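Local coordinates for A rubisco-like protein (Burkholderia fungorum, PDB 3NWR) that is of unsettled function but belongs to the rubisco superfamily, is classed as a lyase and probably lacks the carbon-fixing activity of true rubisco, at residues E16-I21 against V61-E66; F98-I103 against R133-Y138; P108-T113 against Q305-L310. All coordinates share one frame; numbering follows the deposited sequence.

How the contacts relate
Contacts 1 and 2 lie in the N-terminal domain, and contact 3 joins that domain to the catalytic barrel. The centres of contacts 1 and 2 are about 17 Å apart. Arg133 of contact 2 ties them together: its NH2 lies 2.9 Å from Asp18 OD1 and 3.0 Å from Glu16 OE1 of contact 1. Contacts 2 and 3 are closer, about 11 Å between centres. Phe98 packs on Thr113, Ile103 on Leu110, and Leu134 on Leu310. Contacts 1 and 3 do not touch. Contacts 2 and 3 both reach the second subunit. In rubisco, active sites form where two subunits meet; here the barrel bears a carboxylated lysine, Lys195.

Contact 1 (E16-I21 against V61-E66); sequences EADYLI and VLRIEE
Strand segments 16-21 and 61-66 run in roughly the same direction, their axes 29° apart and 9.0 Å from each other at closest approach, with Glu16 CA facing Leu62 CA at 8.8 Å. They are not neighbours in the sheet, because strand 89-99 lies between them, so they meet only through side chains that reach over it. Glu16 takes part in both close approaches, to Leu62 and to Arg63. Its chain is extended beyond CG and ends in a carboxylate whose two oxygens meet different groups of segment 61-66. OE1 forms a salt bridge with Arg63 NH2 at 3.3 Å, and the hydrogen bond within it is weak. Arg133 is the stronger partner of OE1. The carboxylate oxygen comes to the edge of the Arg63 guanidinium, near its plane, but the two flat groups are turned 61° against each other. The other oxygen, OE2, rests against the methyl Leu62 CD1 at 3.2 Å. Leu62 crosses Glu16 at about a right angle. Leu62 and Arg63 follow one another yet both point to the same side of the sheet. This is the mark of a classic beta bulge, in which both residues face Thr95 of the neighbouring strand 89-99. The sheet belongs to the ferredoxin-like N-terminal domain of the rubisco family, with its helices 27-37 and 107-114 on the face that Tyr19 and Ile21 line. Glu16 and Asp18 lie on the other face. The Arg63 chain bends at chi3 (-87°), which turns its guanidinium toward the acids. Asp18 OD1 is 4.4 Å from Arg63 NH2, near enough for attraction but too far for a salt bridge. Arg133, Thr95 and Arg93 hold Asp18. The arginines probably favour the ionised acids. Arg63 NH2 also lies close to the like-charged Arg133 NH2, with Glu16 OE1 paired to both.

Contact 2 (F98-I103 against R133-Y138); sequences FPLANI and RLPASY
Leu100 has CG anti to its carbonyl carbon (chi1 -62°), and Tyr138 has CG opposite its own backbone N (chi1 -174°); these two settings bring the leucine methyls onto the tyrosine ring. CD2 of Leu100 sits over the middle of one ring face, 3.8 Å from the centroid and only 7° off the normal. This is a CH-pi contact. The second methyl, CD1, lies nearer the root of the ring, 3.8 Å from Tyr138 CG. It also meets Pro135 CG at 4.1 Å, so the leucine fork spans both the ring and the proline. Leu134 CG lies at the ring edge, in its plane. Ile103 comes from the phenol end and crosses Tyr138 at about a right angle, its CG2 touching Tyr138 OH at 3.6 Å. That hydroxyl is not left without a polar partner, since it hydrogen-bonds to the backbone oxygen of Asp104. The contact is otherwise apolar, with no hydrogen bond between the segments. On one side a turn sets the positions: Ile103 N bonds Leu100 O at 2.9 Å, which brings both residues round toward the tyrosine. On the other side Pro135 takes the N-cap position of the short helix that carries Tyr138. Leu15 packs on Leu100 and Tyr138, and Ala101 and Asn102 lie against His205 of the second subunit. The contact lies at one end of the ferredoxin-like sheet, joining the turn that follows strand 89-99 to the first residues beyond strand 126-133, the last strand of this sheet along the chain.

Contact 3 (P108-T113 against Q305-L310); sequences PTLAAT and QTLWRL
Arg309 NH2 donates to Gln305 OE1 at 2.8 Å, with an N-H...O angle of 162°. The oxygen uses a lone pair and lies in the guanidinium plane. The bond spans one helical turn, on a part of helix 301-309 that does not touch segment 108-113. Asp349 and Thr341 hold the other end nitrogen, NH1, so several groups hold the arginine. Helix 107-114 has an internal tie of another kind, from the Thr113 OG1 hydroxyl to the backbone Thr109 O at 2.8 Å. Between the two segments the contact is made by leucine and alanine. Leu110 swings its CG away from the backbone N (chi1 171°) and sends its CD2 methyl toward the barrel helix. There it meets two methyls at once, Leu307 CD2 at 3.7 Å and Leu310 CD1 at 3.7 Å. These leucines are three residues apart, and both side chains point toward segment 108-113. Leu110 meets Leu307 at a slant and Leu310 at about a right angle. Beside this group, Ala111 CB makes a looser contact with Leu307 CD1 at 4.4 Å. Phe267 packs on both Ala111 and Leu307, and Leu132 also touches Leu307. Trp264 of the second subunit packs on Ala111. Here the N-terminal domain rests on the catalytic TIM barrel, in which helix 301-309 comes between strands 280-284 and 315-319 along the chain. No hydrogen bond or charge pair joins the two segments. Attraction between them therefore rests on buried methyl groups, through dispersion and the exclusion of water, and not on directional bonds.

Contact 1 (E16-I21 against V61-E66)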
loop_
_atom_site.group_PDB
_atom_site.type_symbol
_atom_site.label_atom_id
_atom_site.label_comp_id
_atom_site.label_asym_id
_atom_site.label_seq_id
_atom_site.Cartn_x
_atom_site.Cartn_y
_atom_site.Cartn_z
ATOM N N GLU A 16 0.367 -8.843 -19.497
ATOM C CA GLU A 16 -0.659 -9.751 -19.020
ATOM C C GLU A 16 -0.680 -9.836 -17.498
ATOM O O GLU A 16 0.354 -9.736 -16.836
ATOM C CB GLU A 16 -0.485 -11.134 -19.633
ATOM C CG GLU A 16 -0.708 -11.113 -21.133
ATOM C CD GLU A 16 -0.494 -12.457 -21.784
ATOM O OE1 GLU A 16 -0.247 -13.454 -21.064
ATOM O OE2 GLU A 16 -0.578 -12.510 -23.028
ATOM N N ALA A 17 -1.879 -10.023 -16.959
ATOM C CA ALA A 17 -2.064 -10.146 -15.524
ATOM C C ALA A 17 -2.987 -11.324 -15.248
ATOM O O ALA A 17 -4.052 -11.428 -15.854
ATOM C CB ALA A 17 -2.658 -8.859 -14.966
ATOM N N ASP A 18 -2.577 -12.204 -14.339
ATOM C CA ASP A 18 -3.383 -13.367 -13.965
ATOM C C ASP A 18 -4.054 -13.107 -12.624
ATOM O O ASP A 18 -3.420 -12.569 -11.710
ATOM C CB ASP A 18 -2.508 -14.620 -13.825
ATOM C CG ASP A 18 -1.950 -15.114 -15.150
ATOM O OD1 ASP A 18 -2.353 -14.607 -16.213
ATOM O OD2 ASP A 18 -1.106 -16.030 -15.113
ATOM N N TYR A 19 -5.321 -13.501 -12.501
ATOM C CA TYR A 19 -6.079 -13.350 -11.260
ATOM C C TYR A 19 -6.763 -14.636 -10.859
ATOM O O TYR A 19 -7.036 -15.497 -11.697
ATOM C CB TYR A 19 -7.176 -12.290 -11.408
ATOM C CG TYR A 19 -6.677 -10.942 -11.834
ATOM C CD1 TYR A 19 -6.457 -9.938 -10.902
ATOM C CD2 TYR A 19 -6.433 -10.669 -13.171
ATOM C CE1 TYR A 19 -6.000 -8.691 -11.300
ATOM C CE2 TYR A 19 -5.975 -9.429 -13.575
ATOM C CZ TYR A 19 -5.751 -8.454 -12.634
ATOM O OH TYR A 19 -5.287 -7.224 -13.034
ATOM N N LEU A 20 -7.036 -14.754 -9.564
ATOM C CA LEU A 20 -8.005 -15.717 -9.061
ATOM C C LEU A 20 -9.221 -14.913 -8.647
ATOM O O LEU A 20 -9.115 -14.015 -7.808
ATOM C CB LEU A 20 -7.435 -16.470 -7.852
ATOM C CG LEU A 20 -8.452 -17.231 -6.995
ATOM C CD1 LEU A 20 -8.995 -18.431 -7.752
ATOM C CD2 LEU A 20 -7.816 -17.669 -5.678
ATOM N N ILE A 21 -10.382 -15.204 -9.232
ATOM C CA ILE A 21 -11.586 -14.489 -8.846
ATOM C C ILE A 21 -12.628 -15.439 -8.279
ATOM O O ILE A 21 -12.583 -16.647 -8.521
ATOM C CB ILE A 21 -12.196 -13.679 -10.006
ATOM C CG1 ILE A 21 -12.700 -14.610 -11.117
ATOM C CG2 ILE A 21 -11.178 -12.681 -10.534
ATOM C CD1 ILE A 21 -13.586 -13.897 -12.139
ATOM N N VAL A 61 -9.952 -10.416 -22.107
ATOM C CA VAL A 61 -9.795 -11.634 -21.332
ATOM C C VAL A 61 -9.199 -12.703 -22.240
ATOM O O VAL A 61 -9.811 -13.080 -23.244
ATOM C CB VAL A 61 -11.143 -12.113 -20.784
ATOM C CG1 VAL A 61 -10.958 -13.373 -19.965
ATOM C CG2 VAL A 61 -11.798 -11.012 -19.951
ATOM N N LEU A 62 -8.001 -13.170 -21.907
ATOM C CA LEU A 62 -7.293 -14.133 -22.753
ATOM C C LEU A 62 -7.549 -15.566 -22.312
ATOM O O LEU A 62 -7.494 -16.487 -23.126
ATOM C CB LEU A 62 -5.782 -13.879 -22.740
ATOM C CG LEU A 62 -5.257 -12.594 -23.380
ATOM C CD1 LEU A 62 -3.732 -12.600 -23.382
ATOM C CD2 LEU A 62 -5.810 -12.420 -24.790
ATOM N N ARG A 63 -7.799 -15.759 -21.022
ATOM C CA ARG A 63 -7.957 -17.105 -20.476
ATOM C C ARG A 63 -8.939 -17.108 -19.327
ATOM O O ARG A 63 -8.923 -16.211 -18.485
ATOM C CB ARG A 63 -6.614 -17.659 -19.974
ATOM C CG ARG A 63 -5.593 -17.920 -21.069
ATOM C CD ARG A 63 -4.382 -18.709 -20.564
ATOM N NE ARG A 63 -3.342 -17.845 -20.010
ATOM C CZ ARG A 63 -2.500 -17.122 -20.744
ATOM N NH1 ARG A 63 -2.582 -17.143 -22.069
ATOM N NH2 ARG A 63 -1.581 -16.370 -20.157
ATOM N N ILE A 64 -9.784 -18.131 -19.282
ATOM C CA ILE A 64 -10.618 -18.378 -18.121
ATOM C C ILE A 64 -10.567 -19.869 -17.844
ATOM O O ILE A 64 -10.681 -20.679 -18.767
ATOM C CB ILE A 64 -12.081 -17.976 -18.358
ATOM C CG1 ILE A 64 -12.187 -16.490 -18.691
ATOM C CG2 ILE A 64 -12.926 -18.309 -17.129
ATOM C CD1 ILE A 64 -13.519 -16.090 -19.282
ATOM N N GLU A 65 -10.367 -20.236 -16.587
ATOM C CA GLU A 65 -10.434 -21.641 -16.195
ATOM C C GLU A 65 -11.225 -21.740 -14.911
ATOM O O GLU A 65 -10.791 -21.233 -13.880
ATOM C CB GLU A 65 -9.041 -22.243 -15.988
ATOM C CG GLU A 65 -9.092 -23.715 -15.578
ATOM C CD GLU A 65 -7.728 -24.295 -15.228
ATOM O OE1 GLU A 65 -6.743 -23.530 -15.151
ATOM O OE2 GLU A 65 -7.643 -25.524 -15.022
ATOM N N GLU A 66 -12.391 -22.376 -14.961
ATOM C CA GLU A 66 -13.189 -22.513 -13.751
ATOM C C GLU A 66 -12.613 -23.584 -12.828
ATOM O O GLU A 66 -12.205 -24.652 -13.276
ATOM C CB GLU A 66 -14.655 -22.807 -14.067
ATOM C CG GLU A 66 -15.510 -22.925 -12.809
ATOM C CD GLU A 66 -16.901 -22.359 -12.978
ATOM O OE1 GLU A 66 -17.256 -21.940 -14.103
ATOM O OE2 GLU A 66 -17.652 -22.333 -11.985
#

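Contact 2 (F98-I103 against R133-Y138)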
loop_
_atom_site.group_PDB
_atom_site.type_symbol
_atom_site.label_atom_id
_atom_site.label_comp_id
_atom_site.label_asym_id
_atom_site.label_seq_id
_atom_site.Cartn_x
_atom_site.Cartn_y
_atom_site.Cartn_z
ATOM N N PHE A 98 -3.590 -6.216 -21.203
ATOM C CA PHE A 98 -3.724 -4.761 -21.146
ATOM C C PHE A 98 -2.852 -4.088 -22.196
ATOM O O PHE A 98 -1.672 -4.409 -22.305
ATOM C CB PHE A 98 -3.271 -4.246 -19.777
ATOM C CG PHE A 98 -4.264 -4.481 -18.670
ATOM C CD1 PHE A 98 -4.156 -5.588 -17.841
ATOM C CD2 PHE A 98 -5.290 -3.574 -18.447
ATOM C CE1 PHE A 98 -5.070 -5.789 -16.814
ATOM C CE2 PHE A 98 -6.212 -3.776 -17.423
ATOM C CZ PHE A 98 -6.103 -4.881 -16.615
ATOM N N PRO A 99 -3.417 -3.136 -22.957
ATOM C CA PRO A 99 -2.591 -2.380 -23.904
ATOM C C PRO A 99 -1.652 -1.412 -23.188
ATOM O O PRO A 99 -2.099 -0.580 -22.394
ATOM C CB PRO A 99 -3.619 -1.589 -24.732
ATOM C CG PRO A 99 -4.945 -2.185 -24.420
ATOM C CD PRO A 99 -4.838 -2.762 -23.039
ATOM N N LEU A 100 -0.359 -1.512 -23.477
ATOM C CA LEU A 100 0.636 -0.669 -22.819
ATOM C C LEU A 100 0.406 0.814 -23.069
ATOM O O LEU A 100 0.733 1.658 -22.232
ATOM C CB LEU A 100 2.042 -1.056 -23.269
ATOM C CG LEU A 100 2.443 -2.485 -22.927
ATOM C CD1 LEU A 100 3.879 -2.783 -23.372
ATOM C CD2 LEU A 100 2.283 -2.752 -21.431
ATOM N N ALA A 101 -0.159 1.144 -24.224
ATOM C CA ALA A 101 -0.414 2.540 -24.552
ATOM C C ALA A 101 -1.354 3.218 -23.540
ATOM O O ALA A 101 -1.336 4.437 -23.396
ATOM C CB ALA A 101 -0.979 2.653 -25.970
ATOM N N ASN A 102 -2.166 2.429 -22.841
ATOM C CA ASN A 102 -3.041 2.981 -21.804
ATOM C C ASN A 102 -2.250 3.518 -20.615
ATOM O O ASN A 102 -2.726 4.407 -19.895
ATOM C CB ASN A 102 -4.008 1.918 -21.272
ATOM C CG ASN A 102 -5.117 1.582 -22.243
ATOM O OD1 ASN A 102 -5.140 2.064 -23.370
ATOM N ND2 ASN A 102 -6.052 0.746 -21.800
ATOM N N ILE A 103 -1.053 2.967 -20.400
ATOM C CA ILE A 103 -0.318 3.196 -19.156
ATOM C C ILE A 103 0.969 3.985 -19.380
ATOM O O ILE A 103 1.338 4.849 -18.584
ATOM C CB ILE A 103 0.050 1.849 -18.487
ATOM C CG1 ILE A 103 -1.144 0.881 -18.512
ATOM C CG2 ILE A 103 0.568 2.064 -17.065
ATOM C CD1 ILE A 103 -0.809 -0.525 -18.032
ATOM N N ARG A 133 3.108 -10.432 -16.470
ATOM C CA ARG A 133 4.113 -10.676 -17.494
ATOM C C ARG A 133 4.279 -9.427 -18.346
ATOM O O ARG A 133 3.338 -8.976 -18.995
ATOM C CB ARG A 133 3.716 -11.863 -18.369
ATOM C CG ARG A 133 3.845 -13.199 -17.666
ATOM C CD ARG A 133 3.366 -14.342 -18.550
ATOM N NE ARG A 133 1.936 -14.238 -18.819
ATOM C CZ ARG A 133 0.992 -14.581 -17.944
ATOM N NH1 ARG A 133 1.331 -15.046 -16.748
ATOM N NH2 ARG A 133 -0.289 -14.453 -18.261
ATOM N N LEU A 134 5.483 -8.870 -18.324
ATOM C CA LEU A 134 5.790 -7.653 -19.061
ATOM C C LEU A 134 6.820 -7.933 -20.150
ATOM O O LEU A 134 7.747 -8.713 -19.939
ATOM C CB LEU A 134 6.353 -6.592 -18.102
ATOM C CG LEU A 134 5.354 -5.738 -17.296
ATOM C CD1 LEU A 134 4.427 -6.584 -16.448
ATOM C CD2 LEU A 134 6.091 -4.737 -16.412
ATOM N N PRO A 135 6.672 -7.285 -21.315
ATOM C CA PRO A 135 7.712 -7.395 -22.346
ATOM C C PRO A 135 8.989 -6.736 -21.872
ATOM O O PRO A 135 8.941 -5.759 -21.123
ATOM C CB PRO A 135 7.139 -6.593 -23.527
ATOM C CG PRO A 135 5.683 -6.418 -23.241
ATOM C CD PRO A 135 5.542 -6.445 -21.742
ATOM N N ALA A 136 10.130 -7.264 -22.308
ATOM C CA ALA A 136 11.420 -6.691 -21.952
ATOM C C ALA A 136 11.532 -5.213 -22.323
ATOM O O ALA A 136 12.085 -4.415 -21.567
ATOM C CB ALA A 136 12.547 -7.489 -22.613
ATOM N N SER A 137 11.021 -4.850 -23.495
ATOM C CA SER A 137 11.111 -3.468 -23.959
ATOM C C SER A 137 10.335 -2.508 -23.059
ATOM O O SER A 137 10.683 -1.336 -22.941
ATOM C CB SER A 137 10.632 -3.351 -25.411
ATOM O OG SER A 137 9.298 -3.815 -25.567
ATOM N N TYR A 138 9.279 -3.012 -22.432
ATOM C CA TYR A 138 8.520 -2.208 -21.476
ATOM C C TYR A 138 9.259 -2.140 -20.136
ATOM O O TYR A 138 9.415 -1.062 -19.550
ATOM C CB TYR A 138 7.123 -2.803 -21.297
ATOM C CG TYR A 138 6.171 -2.001 -20.437
ATOM C CD1 TYR A 138 5.830 -0.688 -20.762
ATOM C CD2 TYR A 138 5.571 -2.578 -19.318
ATOM C CE1 TYR A 138 4.929 0.039 -19.977
ATOM C CE2 TYR A 138 4.679 -1.860 -18.529
ATOM C CZ TYR A 138 4.367 -0.556 -18.864
ATOM O OH TYR A 138 3.472 0.157 -18.088
#

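Contact 3 (P108-T113 against Q305-L310)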
loop_
_atom_site.group_PDB
_atom_site.type_symbol
_atom_site.label_atom_id
_atom_site.label_comp_id
_atom_site.label_asym_id
_atom_site.label_seq_id
_atom_site.Cartn_x
_atom_site.Cartn_y
_atom_site.Cartn_z
ATOM N N PRO A 108 3.177 3.801 -10.655
ATOM C CA PRO A 108 1.981 3.771 -9.796
ATOM C C PRO A 108 0.655 3.644 -10.568
ATOM O O PRO A 108 -0.293 3.055 -10.052
ATOM C CB PRO A 108 2.081 5.081 -9.003
ATOM C CG PRO A 108 2.921 5.999 -9.878
ATOM C CD PRO A 108 3.925 5.070 -10.536
ATOM N N THR A 109 0.574 4.161 -11.787
ATOM C CA THR A 109 -0.642 3.947 -12.567
ATOM C C THR A 109 -0.738 2.524 -13.117
ATOM O O THR A 109 -1.835 1.992 -13.270
ATOM C CB THR A 109 -0.829 5.030 -13.638
ATOM O OG1 THR A 109 -0.887 6.292 -12.975
ATOM C CG2 THR A 109 -2.131 4.813 -14.418
ATOM N N LEU A 110 0.406 1.886 -13.354
ATOM C CA LEU A 110 0.402 0.459 -13.663
ATOM C C LEU A 110 -0.269 -0.295 -12.511
ATOM O O LEU A 110 -1.135 -1.142 -12.731
ATOM C CB LEU A 110 1.834 -0.037 -13.890
ATOM C CG LEU A 110 2.008 -1.549 -14.022
ATOM C CD1 LEU A 110 1.132 -2.085 -15.138
ATOM C CD2 LEU A 110 3.468 -1.938 -14.248
ATOM N N ALA A 111 0.111 0.029 -11.278
ATOM C CA ALA A 111 -0.533 -0.604 -10.123
ATOM C C ALA A 111 -2.030 -0.280 -10.040
ATOM O O ALA A 111 -2.837 -1.144 -9.696
ATOM C CB ALA A 111 0.175 -0.226 -8.824
ATOM N N ALA A 112 -2.410 0.959 -10.340
ATOM C CA ALA A 112 -3.818 1.352 -10.311
ATOM C C ALA A 112 -4.614 0.564 -11.341
ATOM O O ALA A 112 -5.823 0.379 -11.196
ATOM C CB ALA A 112 -3.953 2.850 -10.579
ATOM N N THR A 113 -3.925 0.123 -12.390
ATOM C CA THR A 113 -4.577 -0.548 -13.511
ATOM C C THR A 113 -4.753 -2.039 -13.247
ATOM O O THR A 113 -5.853 -2.570 -13.399
ATOM C CB THR A 113 -3.781 -0.341 -14.815
ATOM O OG1 THR A 113 -3.687 1.061 -15.100
ATOM C CG2 THR A 113 -4.484 -1.036 -15.985
ATOM N N GLN A 305 6.360 -8.465 -6.378
ATOM C CA GLN A 305 7.796 -8.281 -6.607
ATOM C C GLN A 305 8.085 -7.782 -8.021
ATOM O O GLN A 305 9.075 -7.097 -8.245
ATOM C CB GLN A 305 8.578 -9.565 -6.285
ATOM C CG GLN A 305 8.284 -10.751 -7.209
ATOM C CD GLN A 305 9.329 -10.941 -8.292
ATOM O OE1 GLN A 305 10.531 -10.851 -8.037
ATOM N NE2 GLN A 305 8.871 -11.248 -9.511
ATOM N N THR A 306 7.212 -8.110 -8.974
ATOM C CA THR A 306 7.348 -7.526 -10.308
ATOM C C THR A 306 7.224 -6.004 -10.237
ATOM O O THR A 306 8.112 -5.274 -10.703
ATOM C CB THR A 306 6.306 -8.084 -11.286
ATOM O OG1 THR A 306 6.523 -9.488 -11.469
ATOM C CG2 THR A 306 6.414 -7.377 -12.630
ATOM N N LEU A 307 6.130 -5.524 -9.642
ATOM C CA LEU A 307 5.921 -4.086 -9.527
ATOM C C LEU A 307 7.060 -3.426 -8.767
ATOM O O LEU A 307 7.601 -2.411 -9.208
ATOM C CB LEU A 307 4.595 -3.800 -8.836
ATOM C CG LEU A 307 3.360 -4.278 -9.588
ATOM C CD1 LEU A 307 2.156 -4.123 -8.679
ATOM C CD2 LEU A 307 3.184 -3.476 -10.869
ATOM N N TRP A 308 7.441 -3.998 -7.629
ATOM C CA TRP A 308 8.527 -3.399 -6.853
ATOM C C TRP A 308 9.878 -3.405 -7.565
ATOM O O TRP A 308 10.648 -2.464 -7.448
ATOM C CB TRP A 308 8.580 -3.965 -5.418
ATOM C CG TRP A 308 7.577 -3.236 -4.612
ATOM C CD1 TRP A 308 6.355 -3.687 -4.167
ATOM C CD2 TRP A 308 7.655 -1.864 -4.256
ATOM N NE1 TRP A 308 5.689 -2.663 -3.518
ATOM C CE2 TRP A 308 6.475 -1.538 -3.561
ATOM C CE3 TRP A 308 8.632 -0.877 -4.439
ATOM C CZ2 TRP A 308 6.242 -0.257 -3.051
ATOM C CZ3 TRP A 308 8.397 0.382 -3.943
ATOM C CH2 TRP A 308 7.210 0.686 -3.259
ATOM N N ARG A 309 10.155 -4.453 -8.334
ATOM C CA ARG A 309 11.421 -4.489 -9.048
ATOM C C ARG A 309 11.509 -3.393 -10.117
ATOM O O ARG A 309 12.603 -2.935 -10.450
ATOM C CB ARG A 309 11.661 -5.885 -9.613
ATOM C CG ARG A 309 12.188 -6.828 -8.541
ATOM C CD ARG A 309 12.135 -8.288 -8.953
ATOM N NE ARG A 309 13.023 -8.588 -10.071
ATOM C CZ ARG A 309 13.187 -9.812 -10.557
ATOM N NH1 ARG A 309 14.013 -10.020 -11.578
ATOM N NH2 ARG A 309 12.519 -10.833 -10.015
ATOM N N LEU A 310 10.365 -2.946 -10.625
ATOM C CA LEU A 310 10.358 -1.833 -11.580
ATOM C C LEU A 310 10.842 -0.519 -10.961
ATOM O O LEU A 310 11.206 0.412 -11.687
ATOM C CB LEU A 310 8.976 -1.642 -12.220
ATOM C CG LEU A 310 8.446 -2.854 -12.997
ATOM C CD1 LEU A 310 7.015 -2.610 -13.484
ATOM C CD2 LEU A 310 9.358 -3.197 -14.175
#